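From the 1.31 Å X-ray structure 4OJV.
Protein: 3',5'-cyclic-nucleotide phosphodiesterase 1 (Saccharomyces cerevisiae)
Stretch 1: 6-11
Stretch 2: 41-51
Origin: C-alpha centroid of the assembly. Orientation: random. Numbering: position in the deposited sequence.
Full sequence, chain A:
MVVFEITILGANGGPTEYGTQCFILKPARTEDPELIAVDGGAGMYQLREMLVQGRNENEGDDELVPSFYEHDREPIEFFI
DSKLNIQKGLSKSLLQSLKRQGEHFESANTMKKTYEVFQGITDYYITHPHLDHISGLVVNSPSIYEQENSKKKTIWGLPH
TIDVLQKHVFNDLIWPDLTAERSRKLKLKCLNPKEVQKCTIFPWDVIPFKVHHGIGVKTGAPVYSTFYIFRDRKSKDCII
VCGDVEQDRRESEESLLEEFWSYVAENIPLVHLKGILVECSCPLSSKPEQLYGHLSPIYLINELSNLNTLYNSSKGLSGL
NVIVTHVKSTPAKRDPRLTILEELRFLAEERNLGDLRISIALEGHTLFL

Stretch 1 6-11: ITILGA
Stretch 2, residues 41-51: GAGMYQLREML

Packing of a strand and the corner that follows it (residues 6-11) against a loop and the first turns of a helix (residues 41-51), within one chain. No hydrogen bond crosses between the stretches; van der Waals contact holds them, burying 314 Å² summed over both sides, and Leu 9 contributes the largest share. In stretch 2, Gly 41 (phi/psi -75/-109), Ala 42 (-54/134) and Gly 43 (-143/-119) lead into a helix running from Met 44 through Leu 51 and beyond. Gly 43 is the N-cap: its O accepts from Leu 47 N at 3.0 Å and, weakly, from Gln 46 N at 3.0 Å. The helix continues with regular i to i+4 bonds, such as Met 50 N to Gln 46 O at 3.0 Å.

Stretch 1 enters extended. Ile 6 (-119/114; chi1 m, chi2 t) lies out of reach of the helix. Thr 7 (-93/121; chi1 m) points its CA-to-CB bond toward stretch 2 and offers its methyl, CG2 lying 3.5 Å from CE of Met 50. Ile 8 (-86/100; m, m) starts sideways, but its side chain ends leading away; its O only grazes Met 50 SD at 4.5 Å.

At Leu 9 (-81/-38) the chain turns a corner. Its side chain (m, t) leaves sideways and lies along the loop and helix: CB is 3.9 Å from Ala 42 CB, CD1 4.0 Å from Gly 43 O, and CD2 meets both Leu 47 CD2 at 3.9 Å and Met 50 SD at 3.7 Å. Leu 47 (m, t) begins sideways and brings its end nearer, while Met 50 (m, t, p) points toward stretch 1, its flexible thioether reaching both Leu 9 and Thr 7. Gln 46 (t, p, chi3 42°) also points toward stretch 1 and uses its aliphatic part: CG is 3.9 Å from Leu 9 CD2 and 3.1 Å from Leu 9 O. That carbonyl oxygen, also 3.2 Å from Ala 42 CB, is buried without a hydrogen-bonding partner.

Gly 10 (-153/134) marks the register: its CA lies 5.0 Å from Ala 42 CA, the nearest CA pair across the stretches. The small methyl of Ala 42 points toward stretch 1, and its CB comes 3.8 Å from Gly 10 N. Glycine suits this close approach: an ideal CB on Gly 10 would lie 2.9 Å from Ala 42 CB, a clash. Ala 11 (-136/17) points away and makes no contact.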

# COMPACT_ATOMS: atom_id res chain seq x y z
N ILE A 6 -4.86 16.60 14.06
CA ILE A 6 -4.27 15.32 13.66
C ILE A 6 -5.17 14.68 12.61
O ILE A 6 -6.31 14.33 12.91
CB ILE A 6 -4.12 14.35 14.84
CG1 ILE A 6 -3.31 14.97 16.00
CG2 ILE A 6 -3.48 13.04 14.36
CD1 ILE A 6 -3.13 14.04 17.18
N THR A 7 -4.67 14.55 11.38
CA THR A 7 -5.42 13.89 10.33
C THR A 7 -5.01 12.41 10.32
O THR A 7 -3.84 12.09 10.14
CB THR A 7 -5.13 14.49 8.94
OG1 THR A 7 -5.21 15.92 8.99
CG2 THR A 7 -6.14 13.97 7.93
N ILE A 8 -5.98 11.53 10.51
CA ILE A 8 -5.73 10.10 10.50
C ILE A 8 -5.80 9.61 9.05
O ILE A 8 -6.88 9.44 8.51
CB ILE A 8 -6.73 9.32 11.37
CG1 ILE A 8 -6.85 9.95 12.76
CG2 ILE A 8 -6.33 7.85 11.44
CD1 ILE A 8 -5.62 9.86 13.62
N LEU A 9 -4.64 9.43 8.42
CA LEU A 9 -4.63 8.88 7.06
C LEU A 9 -4.75 7.37 7.08
O LEU A 9 -5.41 6.79 6.22
CB LEU A 9 -3.39 9.30 6.27
CG LEU A 9 -3.26 10.79 5.98
CD1 LEU A 9 -2.10 11.05 5.04
CD2 LEU A 9 -4.54 11.39 5.40
N GLY A 10 -4.11 6.73 8.05
CA GLY A 10 -4.15 5.29 8.15
C GLY A 10 -3.97 4.85 9.58
O GLY A 10 -3.09 5.35 10.30
N ALA A 11 -4.82 3.92 10.01
CA ALA A 11 -4.74 3.37 11.36
C ALA A 11 -4.90 1.85 11.35
O ALA A 11 -5.16 1.24 12.38
CB ALA A 11 -5.79 4.01 12.26
N GLY A 41 2.67 5.03 6.10
CA GLY A 41 1.76 4.07 5.45
C GLY A 41 0.84 4.86 4.50
O GLY A 41 1.29 5.34 3.45
N ALA A 42 -0.45 4.99 4.83
CA ALA A 42 -1.38 5.77 4.00
C ALA A 42 -0.90 7.20 3.72
O ALA A 42 -0.52 7.88 4.65
CB ALA A 42 -2.74 5.79 4.66
N GLY A 43 -0.99 7.65 2.46
CA GLY A 43 -0.46 8.96 2.03
C GLY A 43 -1.32 9.67 0.98
O GLY A 43 -2.50 9.97 1.23
N MET A 44 -0.76 9.93 -0.21
CA MET A 44 -1.49 10.64 -1.29
C MET A 44 -2.85 10.06 -1.58
O MET A 44 -3.81 10.81 -1.80
CB MET A 44 -0.69 10.61 -2.60
CG MET A 44 0.51 11.51 -2.64
SD MET A 44 1.28 11.44 -4.26
CE MET A 44 0.37 12.66 -5.18
N TYR A 45 -2.94 8.74 -1.67
CA TYR A 45 -4.19 8.09 -2.02
C TYR A 45 -5.28 8.48 -1.03
O TYR A 45 -6.42 8.78 -1.41
CB TYR A 45 -4.00 6.57 -2.08
CG TYR A 45 -5.14 5.81 -2.70
CD1 TYR A 45 -6.32 5.60 -2.00
CD2 TYR A 45 -5.03 5.28 -3.99
CE1 TYR A 45 -7.38 4.89 -2.56
CE2 TYR A 45 -6.07 4.57 -4.56
CZ TYR A 45 -7.24 4.38 -3.84
OH TYR A 45 -8.28 3.67 -4.40
N GLN A 46 -4.92 8.49 0.25
CA GLN A 46 -5.89 8.80 1.27
C GLN A 46 -6.24 10.28 1.33
O GLN A 46 -7.41 10.64 1.53
CB GLN A 46 -5.41 8.29 2.63
CG GLN A 46 -6.45 8.37 3.76
CD GLN A 46 -7.84 7.85 3.39
OE1 GLN A 46 -8.00 6.82 2.73
NE2 GLN A 46 -8.86 8.57 3.83
N LEU A 47 -5.26 11.15 1.11
CA LEU A 47 -5.54 12.58 0.97
C LEU A 47 -6.55 12.82 -0.14
O LEU A 47 -7.50 13.60 0.03
CB LEU A 47 -4.26 13.36 0.72
CG LEU A 47 -3.33 13.47 1.92
CD1 LEU A 47 -1.96 13.96 1.51
CD2 LEU A 47 -3.91 14.36 3.01
N ARG A 48 -6.37 12.14 -1.27
CA ARG A 48 -7.29 12.28 -2.39
C ARG A 48 -8.72 11.87 -2.00
O ARG A 48 -9.68 12.56 -2.35
CB ARG A 48 -6.82 11.47 -3.58
CG ARG A 48 -7.60 11.74 -4.86
CD ARG A 48 -6.98 11.01 -6.03
NE ARG A 48 -7.08 9.56 -5.84
CZ ARG A 48 -6.52 8.65 -6.63
NH1 ARG A 48 -5.81 9.01 -7.70
NH2 ARG A 48 -6.68 7.36 -6.36
N GLU A 49 -8.85 10.74 -1.30
CA GLU A 49 -10.16 10.27 -0.84
C GLU A 49 -10.85 11.30 0.02
O GLU A 49 -12.05 11.54 -0.11
CB GLU A 49 -10.01 8.97 -0.05
CG GLU A 49 -9.76 7.73 -0.90
CD GLU A 49 -10.85 7.49 -1.94
OE1 GLU A 49 -12.05 7.49 -1.58
OE2 GLU A 49 -10.49 7.29 -3.11
N MET A 50 -10.07 11.92 0.91
CA MET A 50 -10.62 12.88 1.85
C MET A 50 -11.03 14.16 1.14
O MET A 50 -11.99 14.80 1.55
CB MET A 50 -9.63 13.15 2.99
CG MET A 50 -9.36 11.92 3.85
SD MET A 50 -8.18 12.18 5.19
CE MET A 50 -9.10 13.34 6.17
N LEU A 51 -10.33 14.50 0.05
CA LEU A 51 -10.69 15.63 -0.80
C LEU A 51 -12.00 15.40 -1.57
O LEU A 51 -12.70 16.36 -1.90
CB LEU A 51 -9.53 16.03 -1.74
CG LEU A 51 -8.29 16.69 -1.09
CD1 LEU A 51 -7.06 16.62 -1.98
CD2 LEU A 51 -8.55 18.13 -0.69